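Local coordinates for protein nicotinamide-nucleotide adenylyltransferase NadR family / Ribosylnicotinamide kinase (PDB 6GYE) that binds nicotinamide riboside and probably phosphorylates it with its P-loop kinase domain, a step on the way to NAD+, at residues S180-V185 / G254-D259; E292-I297 / F334-K339; V341-E346 / Y359-D364. One frame throughout, in Å; residues are numbered along the deposited sequence.

Contact 1 of 3, residues S180-V185 / G254-D259. With NNR (Nicotinamide riboside), chain I.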
loop_
_atom_site.group_PDB
_atom_site.type_symbol
_atom_site.label_atom_id
_atom_site.label_comp_id
_atom_site.label_asym_id
_atom_site.label_seq_id
_atom_site.Cartn_x
_atom_site.Cartn_y
_atom_site.Cartn_z
ATOM N N SER A 180 -0.338 0.086 -4.929
ATOM C CA SER A 180 -1.379 0.686 -5.743
ATOM C C SER A 180 -0.881 1.971 -6.394
ATOM O O SER A 180 -0.131 2.742 -5.790
ATOM C CB SER A 180 -2.616 0.957 -4.885
ATOM O OG SER A 180 -3.629 1.445 -5.716
ATOM N N LYS A 181 -1.264 2.176 -7.651
ATOM C CA LYS A 181 -1.122 3.476 -8.291
ATOM C C LYS A 181 -2.300 4.374 -7.916
ATOM O O LYS A 181 -3.444 3.916 -7.831
ATOM C CB LYS A 181 -1.045 3.297 -9.805
ATOM C CG LYS A 181 0.296 2.704 -10.316
ATOM C CD LYS A 181 1.355 3.753 -10.391
ATOM C CE LYS A 181 2.663 3.229 -11.008
ATOM N NZ LYS A 181 3.191 2.122 -10.173
ATOM N N VAL A 182 -2.033 5.662 -7.725
ATOM C CA VAL A 182 -3.048 6.593 -7.229
ATOM C C VAL A 182 -3.031 7.846 -8.103
ATOM O O VAL A 182 -1.990 8.501 -8.238
ATOM C CB VAL A 182 -2.817 6.948 -5.747
ATOM C CG1 VAL A 182 -3.848 7.970 -5.239
ATOM C CG2 VAL A 182 -2.841 5.686 -4.869
ATOM N N VAL A 183 -4.180 8.172 -8.693
ATOM C CA VAL A 183 -4.389 9.383 -9.485
ATOM C C VAL A 183 -5.379 10.263 -8.738
ATOM O O VAL A 183 -6.500 9.827 -8.453
ATOM C CB VAL A 183 -4.949 9.050 -10.878
ATOM C CG1 VAL A 183 -5.154 10.322 -11.695
ATOM C CG2 VAL A 183 -4.077 8.061 -11.587
ATOM N N THR A 184 -4.994 11.507 -8.463
ATOM C CA THR A 184 -5.849 12.439 -7.737
ATOM C C THR A 184 -6.204 13.613 -8.635
ATOM O O THR A 184 -5.324 14.193 -9.276
ATOM C CB THR A 184 -5.160 12.943 -6.463
ATOM O OG1 THR A 184 -4.813 11.833 -5.628
ATOM C CG2 THR A 184 -6.095 13.873 -5.691
ATOM N N VAL A 185 -7.480 13.966 -8.678
ATOM C CA VAL A 185 -7.948 15.094 -9.480
ATOM C C VAL A 185 -8.208 16.281 -8.560
ATOM O O VAL A 185 -8.801 16.132 -7.487
ATOM C CB VAL A 185 -9.211 14.720 -10.280
ATOM C CG1 VAL A 185 -9.699 15.913 -11.064
ATOM C CG2 VAL A 185 -8.936 13.529 -11.197
ATOM N N GLY A 254 -5.435 -2.129 -9.274
ATOM C CA GLY A 254 -4.060 -1.674 -9.336
ATOM C C GLY A 254 -3.934 -0.178 -9.527
ATOM O O GLY A 254 -2.850 0.387 -9.349
ATOM N N ILE A 255 -5.047 0.482 -9.857
ATOM C CA ILE A 255 -5.085 1.926 -10.066
ATOM C C ILE A 255 -6.377 2.456 -9.457
ATOM O O ILE A 255 -7.451 1.913 -9.732
ATOM C CB ILE A 255 -5.032 2.261 -11.575
ATOM C CG1 ILE A 255 -3.863 1.529 -12.249
ATOM C CG2 ILE A 255 -4.960 3.782 -11.794
ATOM C CD1 ILE A 255 -3.662 1.850 -13.732
ATOM N N VAL A 256 -6.296 3.538 -8.663
ATOM C CA VAL A 256 -7.500 4.174 -8.126
ATOM C C VAL A 256 -7.488 5.670 -8.428
ATOM O O VAL A 256 -6.433 6.296 -8.558
ATOM C CB VAL A 256 -7.684 3.936 -6.608
ATOM C CG1 VAL A 256 -7.481 2.465 -6.278
ATOM C CG2 VAL A 256 -6.751 4.797 -5.821
ATOM N N PHE A 257 -8.683 6.241 -8.540
ATOM C CA PHE A 257 -8.864 7.653 -8.849
ATOM C C PHE A 257 -9.516 8.348 -7.664
ATOM O O PHE A 257 -10.500 7.848 -7.112
ATOM C CB PHE A 257 -9.699 7.842 -10.113
ATOM C CG PHE A 257 -8.995 7.405 -11.363
ATOM C CD1 PHE A 257 -8.997 6.063 -11.755
ATOM C CD2 PHE A 257 -8.317 8.329 -12.140
ATOM C CE1 PHE A 257 -8.329 5.645 -12.908
ATOM C CE2 PHE A 257 -7.650 7.927 -13.310
ATOM C CZ PHE A 257 -7.657 6.576 -13.691
ATOM N N LEU A 258 -8.943 9.472 -7.252
ATOM C CA LEU A 258 -9.404 10.196 -6.076
ATOM C C LEU A 258 -9.942 11.562 -6.482
ATOM O O LEU A 258 -9.251 12.327 -7.161
ATOM C CB LEU A 258 -8.268 10.353 -5.060
ATOM C CG LEU A 258 -7.638 9.051 -4.561
ATOM C CD1 LEU A 258 -6.600 9.383 -3.486
ATOM C CD2 LEU A 258 -8.713 8.063 -4.025
ATOM N N ASP A 259 -11.153 11.882 -6.019
ATOM C CA ASP A 259 -11.787 13.177 -6.281
ATOM C C ASP A 259 -11.427 14.118 -5.132
ATOM O O ASP A 259 -12.121 14.183 -4.103
ATOM C CB ASP A 259 -13.298 13.019 -6.431
ATOM C CG ASP A 259 -13.951 14.238 -7.088
ATOM O OD1 ASP A 259 -13.261 15.272 -7.220
ATOM O OD2 ASP A 259 -15.134 14.156 -7.498
HETATM O O2R NNR I . -5.521 3.962 3.514
HETATM C C2R NNR I . -4.207 4.241 3.014
HETATM C C3R NNR I . -3.107 3.614 3.863
HETATM O O3R NNR I . -3.621 2.888 4.987
HETATM C C4R NNR I . -2.240 4.765 4.347
HETATM C C5R NNR I . -0.800 4.609 3.876
HETATM O O5R NNR I . -0.030 5.733 4.315
HETATM O O4R NNR I . -2.787 5.980 3.828
HETATM C C1R NNR I . -3.955 5.741 3.037
HETATM N N1 NNR I . -3.738 6.227 1.673
HETATM C C2 NNR I . -4.264 7.400 1.298
HETATM C C6 NNR I . -3.016 5.491 0.817
HETATM C C5 NNR I . -2.795 5.928 -0.484
HETATM C C4 NNR I . -3.329 7.140 -0.897
HETATM C C3 NNR I . -4.072 7.884 0.009
HETATM C C7 NNR I . -4.665 9.199 -0.400
HETATM O O7 NNR I . -5.640 9.627 0.196
HETATM N N7 NNR I . -4.109 9.868 -1.410
#
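The ring of Phe257 lies beside Val183, the two side chains pointing the same way. Its CD2 and CE2 atoms do the touching, the valine coming in obliquely to the ring: CD2 of Phe257 is 3.7 Å from CB of Val183, and both ring atoms also meet CG1 of the valine. Leu200 and Ala201 of helix 193-203 and Val366 of helix 358-370 touch the ring as well. The second flat group is the carboxamide of nicotinamide riboside, across the sheet from Phe257. CD1 of Leu258 sits above its plane, 3.3 Å from N7 of the ligand. CG of Leu258 is anti to its carbonyl carbon (chi1 -58°), and CD1 also rests 3.6 Å from CG1 of Val182. OG1 of Thr184, buried without a hydrogen-bonding partner in the model, lies 3.7 Å from CD1 of Leu258.

The backbones form a parallel pair within the sheet of a P-loop NTPase-type domain. Val183 N bonds to Val256 O at 2.9 Å, and Leu258 N to Val183 O at 2.7 Å. Strand 181-187 leads into what is probably the Walker A loop. Asp259, ending the partner strand, makes a salt bridge through OD1 to Lys193 and a hydrogen bond through OD2 to Thr194 OG1. Nearer the start of the strands, CG2 of Val182 and CG2 of Val256 pack at 4.1 Å on the Leu258 side of the sheet.

Contact 2 of 3, residues E292-I297 / F334-K339. With NNR (Nicotinamide riboside), chain I.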
loop_
_atom_site.group_PDB
_atom_site.type_symbol
_atom_site.label_atom_id
_atom_site.label_comp_id
_atom_site.label_asym_id
_atom_site.label_seq_id
_atom_site.Cartn_x
_atom_site.Cartn_y
_atom_site.Cartn_z
ATOM N N GLU A 292 -0.604 10.837 2.411
ATOM C CA GLU A 292 -1.091 10.651 1.054
ATOM C C GLU A 292 0.030 10.176 0.142
ATOM O O GLU A 292 1.173 10.628 0.252
ATOM C CB GLU A 292 -1.695 11.946 0.523
ATOM C CG GLU A 292 -2.891 12.421 1.338
ATOM C CD GLU A 292 -3.590 13.612 0.702
ATOM O OE1 GLU A 292 -3.175 13.982 -0.416
ATOM O OE2 GLU A 292 -4.550 14.161 1.300
ATOM N N ARG A 293 -0.299 9.237 -0.737
ATOM C CA ARG A 293 0.620 8.743 -1.753
ATOM C C ARG A 293 -0.032 9.011 -3.096
ATOM O O ARG A 293 -1.048 8.396 -3.416
ATOM C CB ARG A 293 0.896 7.246 -1.589
ATOM C CG ARG A 293 1.100 6.766 -0.178
ATOM C CD ARG A 293 2.551 6.820 0.203
ATOM N NE ARG A 293 2.773 6.452 1.599
ATOM C CZ ARG A 293 2.843 7.325 2.598
ATOM N NH1 ARG A 293 2.694 8.621 2.356
ATOM N NH2 ARG A 293 3.057 6.903 3.838
ATOM N N MET A 294 0.556 9.890 -3.902
ATOM C CA MET A 294 0.008 10.216 -5.212
ATOM C C MET A 294 1.048 9.971 -6.292
ATOM O O MET A 294 2.210 10.365 -6.148
ATOM C CB MET A 294 -0.478 11.664 -5.253
ATOM C CG MET A 294 -1.703 11.866 -4.370
ATOM S SD MET A 294 -2.210 13.574 -4.229
ATOM C CE MET A 294 -0.890 14.254 -3.237
ATOM N N ASP A 295 0.629 9.316 -7.370
ATOM C CA ASP A 295 1.516 9.094 -8.501
ATOM C C ASP A 295 1.293 10.109 -9.601
ATOM O O ASP A 295 2.238 10.470 -10.303
ATOM C CB ASP A 295 1.328 7.678 -9.072
ATOM C CG ASP A 295 1.645 6.597 -8.060
ATOM O OD1 ASP A 295 2.841 6.335 -7.806
ATOM O OD2 ASP A 295 0.697 6.019 -7.486
ATOM N N LEU A 296 0.070 10.605 -9.728
ATOM C CA LEU A 296 -0.288 11.541 -10.780
ATOM C C LEU A 296 -1.347 12.469 -10.219
ATOM O O LEU A 296 -2.312 11.992 -9.617
ATOM C CB LEU A 296 -0.828 10.810 -12.014
ATOM C CG LEU A 296 -1.465 11.745 -13.042
ATOM C CD1 LEU A 296 -0.392 12.686 -13.610
ATOM C CD2 LEU A 296 -2.177 10.969 -14.152
ATOM N N ILE A 297 -1.162 13.773 -10.412
ATOM C CA ILE A 297 -2.088 14.799 -9.955
ATOM C C ILE A 297 -2.597 15.555 -11.180
ATOM O O ILE A 297 -1.832 16.263 -11.849
ATOM C CB ILE A 297 -1.420 15.749 -8.952
ATOM C CG1 ILE A 297 -1.008 14.975 -7.693
ATOM C CG2 ILE A 297 -2.354 16.910 -8.587
ATOM C CD1 ILE A 297 0.015 15.720 -6.817
ATOM N N PHE A 334 4.511 21.657 -1.175
ATOM C CA PHE A 334 4.702 20.263 -0.793
ATOM C C PHE A 334 5.539 19.486 -1.806
ATOM O O PHE A 334 5.579 18.256 -1.740
ATOM C CB PHE A 334 3.344 19.579 -0.578
ATOM C CG PHE A 334 2.568 20.141 0.587
ATOM C CD1 PHE A 334 2.933 19.841 1.896
ATOM C CD2 PHE A 334 1.510 21.006 0.379
ATOM C CE1 PHE A 334 2.246 20.379 2.979
ATOM C CE2 PHE A 334 0.817 21.552 1.457
ATOM C CZ PHE A 334 1.188 21.235 2.763
ATOM N N GLY A 335 6.195 20.174 -2.738
ATOM C CA GLY A 335 7.132 19.538 -3.664
ATOM C C GLY A 335 6.540 18.510 -4.609
ATOM O O GLY A 335 7.174 17.485 -4.884
ATOM N N LEU A 336 5.352 18.776 -5.143
ATOM C CA LEU A 336 4.625 17.813 -5.957
ATOM C C LEU A 336 4.637 18.147 -7.445
ATOM O O LEU A 336 3.985 17.452 -8.232
ATOM C CB LEU A 336 3.182 17.723 -5.464
ATOM C CG LEU A 336 3.021 17.296 -4.008
ATOM C CD1 LEU A 336 1.603 17.546 -3.551
ATOM C CD2 LEU A 336 3.372 15.836 -3.859
ATOM N N LEU A 337 5.361 19.186 -7.857
ATOM C CA LEU A 337 5.156 19.724 -9.199
ATOM C C LEU A 337 5.485 18.719 -10.293
ATOM O O LEU A 337 4.930 18.808 -11.394
ATOM C CB LEU A 337 5.980 20.997 -9.380
ATOM C CG LEU A 337 5.452 22.144 -8.521
ATOM C CD1 LEU A 337 6.213 23.396 -8.791
ATOM C CD2 LEU A 337 3.962 22.348 -8.803
ATOM N N ASP A 338 6.362 17.749 -10.019
ATOM C CA ASP A 338 6.729 16.788 -11.057
ATOM C C ASP A 338 5.640 15.762 -11.333
ATOM O O ASP A 338 5.679 15.106 -12.380
ATOM C CB ASP A 338 8.023 16.071 -10.685
ATOM C CG ASP A 338 9.254 16.886 -11.034
ATOM O OD1 ASP A 338 9.197 17.683 -12.002
ATOM O OD2 ASP A 338 10.277 16.735 -10.340
ATOM N N LYS A 339 4.657 15.642 -10.447
ATOM C CA LYS A 339 3.516 14.765 -10.651
ATOM C C LYS A 339 2.293 15.495 -11.192
ATOM O O LYS A 339 1.256 14.859 -11.410
ATOM C CB LYS A 339 3.161 14.076 -9.325
ATOM C CG LYS A 339 4.280 13.181 -8.792
ATOM C CD LYS A 339 3.961 12.706 -7.383
ATOM C CE LYS A 339 5.009 11.718 -6.877
ATOM N NZ LYS A 339 4.686 11.341 -5.473
HETATM O O2R NNR I . -5.521 3.962 3.514
HETATM C C2R NNR I . -4.207 4.241 3.014
HETATM C C3R NNR I . -3.107 3.614 3.863
HETATM O O3R NNR I . -3.621 2.888 4.987
HETATM C C4R NNR I . -2.240 4.765 4.347
HETATM C C5R NNR I . -0.800 4.609 3.876
HETATM O O5R NNR I . -0.030 5.733 4.315
HETATM O O4R NNR I . -2.787 5.980 3.828
HETATM C C1R NNR I . -3.955 5.741 3.037
HETATM N N1 NNR I . -3.738 6.227 1.673
HETATM C C2 NNR I . -4.264 7.400 1.298
HETATM C C6 NNR I . -3.016 5.491 0.817
HETATM C C5 NNR I . -2.795 5.928 -0.484
HETATM C C4 NNR I . -3.329 7.140 -0.897
HETATM C C3 NNR I . -4.072 7.884 0.009
HETATM C C7 NNR I . -4.665 9.199 -0.400
HETATM O O7 NNR I . -5.640 9.627 0.196
HETATM N N7 NNR I . -4.109 9.868 -1.410
#
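Lys339 reaches Met294 with a side chain extended beyond CG. CG is anti to its own carbonyl carbon (chi1 -62°), and CD, CE and NZ follow in a straight run. CG passes 3.7 Å from Asp295 O. NZ then meets Met294 O at 2.7 Å, nearly along the C=O axis. The backbone of Lys339 adds a second grip: its O accepts a hydrogen bond from Ile297 N at 2.8 Å.

Met294 bends at its last torsion (chi3 -70°), which turns CE to within 4.1 Å of CD1 of Leu336. These two side chains cross at about a right angle. CD1 of Ile297 fills in beside them, 4.0 Å from CB of Leu336. Gly335 closes helix 320-333 as the C-prime residue of a Schellman motif, and the chain then turns toward strand 340-342.

The other end of 292-297 lines the ligand pocket. O5R of nicotinamide riboside lies over one face of the Arg293 guanidinium, 3.3 Å from NH2, while CB of Glu292 approaches N7. An alanine in place of Lys339 would probably leave Met294 O without this donor and Asp295 O without the CG beside it. If NZ is charged, it is likely to polarise the Met294 carbonyl. Asp295 OD2 is hydrogen-bonded to Val182 N; Asp295 OD1, 5.8 Å from Lys339 NZ, would probably add a weak long-range attraction.

Contact 3 of 3, residues V341-E346 / Y359-D364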
loop_
_atom_site.group_PDB
_atom_site.type_symbol
_atom_site.label_atom_id
_atom_site.label_comp_id
_atom_site.label_asym_id
_atom_site.label_seq_id
_atom_site.Cartn_x
_atom_site.Cartn_y
_atom_site.Cartn_z
ATOM N N VAL A 341 -0.033 17.388 -13.852
ATOM C CA VAL A 341 -0.386 17.658 -15.236
ATOM C C VAL A 341 -1.598 18.576 -15.219
ATOM O O VAL A 341 -2.612 18.264 -14.583
ATOM C CB VAL A 341 -0.690 16.363 -16.007
ATOM C CG1 VAL A 341 -1.240 16.687 -17.391
ATOM C CG2 VAL A 341 0.569 15.480 -16.082
ATOM N N ILE A 342 -1.489 19.713 -15.897
ATOM C CA ILE A 342 -2.549 20.705 -15.954
ATOM C C ILE A 342 -3.367 20.472 -17.218
ATOM O O ILE A 342 -2.810 20.413 -18.324
ATOM C CB ILE A 342 -1.960 22.121 -15.929
ATOM C CG1 ILE A 342 -1.173 22.307 -14.639
ATOM C CG2 ILE A 342 -3.066 23.150 -16.067
ATOM C CD1 ILE A 342 -0.710 23.708 -14.425
ATOM N N LEU A 343 -4.684 20.327 -17.062
ATOM C CA LEU A 343 -5.562 20.002 -18.192
ATOM C C LEU A 343 -6.098 21.282 -18.837
ATOM O O LEU A 343 -7.277 21.626 -18.760
ATOM C CB LEU A 343 -6.682 19.086 -17.729
ATOM C CG LEU A 343 -6.195 17.772 -17.112
ATOM C CD1 LEU A 343 -7.350 17.036 -16.474
ATOM C CD2 LEU A 343 -5.529 16.907 -18.186
ATOM N N ASP A 344 -5.205 21.955 -19.555
ATOM C CA ASP A 344 -5.521 23.229 -20.201
ATOM C C ASP A 344 -5.761 23.031 -21.701
ATOM O O ASP A 344 -4.949 23.381 -22.557
ATOM C CB ASP A 344 -4.405 24.237 -19.929
ATOM C CG ASP A 344 -3.032 23.715 -20.337
ATOM O OD1 ASP A 344 -2.935 22.566 -20.841
ATOM O OD2 ASP A 344 -2.044 24.448 -20.127
ATOM N N ASP A 345 -6.908 22.428 -22.009
ATOM C CA ASP A 345 -7.285 22.164 -23.394
ATOM C C ASP A 345 -8.604 22.856 -23.718
ATOM O O ASP A 345 -9.008 23.785 -23.009
ATOM C CB ASP A 345 -7.377 20.658 -23.628
ATOM C CG ASP A 345 -6.087 19.957 -23.290
ATOM O OD1 ASP A 345 -5.182 19.943 -24.153
ATOM O OD2 ASP A 345 -5.957 19.474 -22.144
ATOM N N GLU A 346 -9.275 22.419 -24.784
ATOM C CA GLU A 346 -10.596 22.947 -25.134
ATOM C C GLU A 346 -10.657 24.474 -25.221
ATOM O O GLU A 346 -10.837 25.032 -26.304
ATOM C CB GLU A 346 -11.631 22.430 -24.128
ATOM C CG GLU A 346 -11.555 20.918 -23.918
ATOM C CD GLU A 346 -12.640 20.379 -23.003
ATOM O OE1 GLU A 346 -13.491 21.171 -22.540
ATOM O OE2 GLU A 346 -12.649 19.154 -22.765
ATOM N N TYR A 359 -10.580 15.224 -21.581
ATOM C CA TYR A 359 -10.560 13.792 -21.296
ATOM C C TYR A 359 -9.437 13.082 -22.059
ATOM O O TYR A 359 -8.737 12.226 -21.494
ATOM C CB TYR A 359 -11.925 13.168 -21.613
ATOM C CG TYR A 359 -11.882 11.669 -21.500
ATOM C CD1 TYR A 359 -12.050 11.034 -20.277
ATOM C CD2 TYR A 359 -11.615 10.889 -22.617
ATOM C CE1 TYR A 359 -11.968 9.653 -20.176
ATOM C CE2 TYR A 359 -11.513 9.539 -22.532
ATOM C CZ TYR A 359 -11.691 8.915 -21.320
ATOM O OH TYR A 359 -11.594 7.548 -21.289
ATOM N N HIS A 360 -9.255 13.410 -23.347
ATOM C CA HIS A 360 -8.139 12.832 -24.095
ATOM C C HIS A 360 -6.814 13.116 -23.407
ATOM O O HIS A 360 -5.980 12.213 -23.247
ATOM C CB HIS A 360 -8.097 13.369 -25.528
ATOM C CG HIS A 360 -9.152 12.800 -26.411
ATOM N ND1 HIS A 360 -10.495 13.063 -26.230
ATOM C CD2 HIS A 360 -9.069 11.986 -27.491
ATOM C CE1 HIS A 360 -11.195 12.427 -27.155
ATOM N NE2 HIS A 360 -10.354 11.771 -27.935
ATOM N N HIS A 361 -6.614 14.367 -22.977
ATOM C CA HIS A 361 -5.366 14.728 -22.308
ATOM C C HIS A 361 -5.155 13.897 -21.048
ATOM O O HIS A 361 -4.073 13.344 -20.831
ATOM C CB HIS A 361 -5.370 16.219 -21.968
ATOM C CG HIS A 361 -4.035 16.745 -21.536
ATOM N ND1 HIS A 361 -3.784 18.092 -21.354
ATOM C CD2 HIS A 361 -2.867 16.107 -21.274
ATOM C CE1 HIS A 361 -2.526 18.256 -20.988
ATOM N NE2 HIS A 361 -1.945 17.069 -20.937
ATOM N N ALA A 362 -6.191 13.793 -20.211
ATOM C CA ALA A 362 -6.059 13.115 -18.925
ATOM C C ALA A 362 -5.835 11.614 -19.091
ATOM O O ALA A 362 -5.013 11.027 -18.380
ATOM C CB ALA A 362 -7.302 13.378 -18.066
ATOM N N ILE A 363 -6.593 10.962 -19.979
ATOM C CA ILE A 363 -6.447 9.514 -20.110
ATOM C C ILE A 363 -5.076 9.179 -20.697
ATOM O O ILE A 363 -4.478 8.157 -20.349
ATOM C CB ILE A 363 -7.618 8.915 -20.928
ATOM C CG1 ILE A 363 -7.724 7.416 -20.683
ATOM C CG2 ILE A 363 -7.487 9.208 -22.458
ATOM C CD1 ILE A 363 -8.165 7.039 -19.265
ATOM N N ASP A 364 -4.533 10.054 -21.545
ATOM C CA ASP A 364 -3.155 9.883 -21.996
ATOM C C ASP A 364 -2.169 10.074 -20.846
ATOM O O ASP A 364 -1.177 9.338 -20.740
ATOM C CB ASP A 364 -2.848 10.849 -23.140
ATOM C CG ASP A 364 -1.555 10.502 -23.872
ATOM O OD1 ASP A 364 -1.374 9.313 -24.229
ATOM O OD2 ASP A 364 -0.735 11.423 -24.117
HETATM O O HOH W 1 -13.501 16.282 -21.521
#
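His361 points from helix 358-370 toward 341-346, and nearly every atom of its side chain has a close neighbour there. CB lies 3.3 Å from OD2 of Asp345 and also touches CD2 of Leu343. CG is anti to the backbone N (chi1 -168°), which sets it beside the carbonyl carbon, and CD2 of Leu343 lies 3.7 Å from this CG of His361. The methyl sits over one ring face, offset toward the rim, and makes a CH-pi contact 3.9 Å from the ring centroid.

ND1 comes next. It donates to OD2 of Asp345 at 2.7 Å, with an N-H...O angle of 152°. The oxygen lies in the ring plane and offers its syn lone pair, although the carboxylate is turned 81° from the ring. CE1 is 3.4 Å from Ile342 O. At the tip, NE2 of His361 lies 3.6 Å from CG1 of Val341, which approaches the ring obliquely. Tyr355 stacks its ring on that of His361.

The same Leu343 methyl bridges to the next helix residue, 4.0 Å from CB of Ala362. Leu343 is the centre of an inverse gamma turn, where the chain leaves strand 340-342, an outer strand of the sheet. The contact therefore packs helix 358-370 against the strand end and the turn after it. Further on, a water links OE2 of Glu346 with Tyr359 N, but Asp345 and Glu346 are poorly ordered.

As modelled, ND1 is the donor to Asp345, whose poor order makes this bond less certain. With Asp344 OD1 4.6 Å from His361 ND1, the acidic surroundings would probably stabilise a positive charge on the ring, though that charge is not seen.

In the fold
All three contacts reach the same parallel sheet, ordered 255-259, 181-187, 296-300, 340-342. Contacts 1 and 2, with centres about 11 Å apart, join through neighbouring strands: Thr184 N is 3.0 Å from Leu296 O. Beside this, Asp295 OD2 is 2.8 Å from Val182 N, probably a hydrogen bond. Contacts 2 and 3 meet at the next strand pair, where Ile297 O lies 2.9 Å from Val341 N, although their centres are about 17 Å apart. Contacts 1 and 3 do not touch; their nearest atoms are about 6 Å apart. Nicotinamide riboside is touched by contacts 1 and 2, and Tyr240 OH is also hydrogen-bonded to it. Contact 3 lies at the outermost strand, 340-342, at the other end of the sheet order from 255-259.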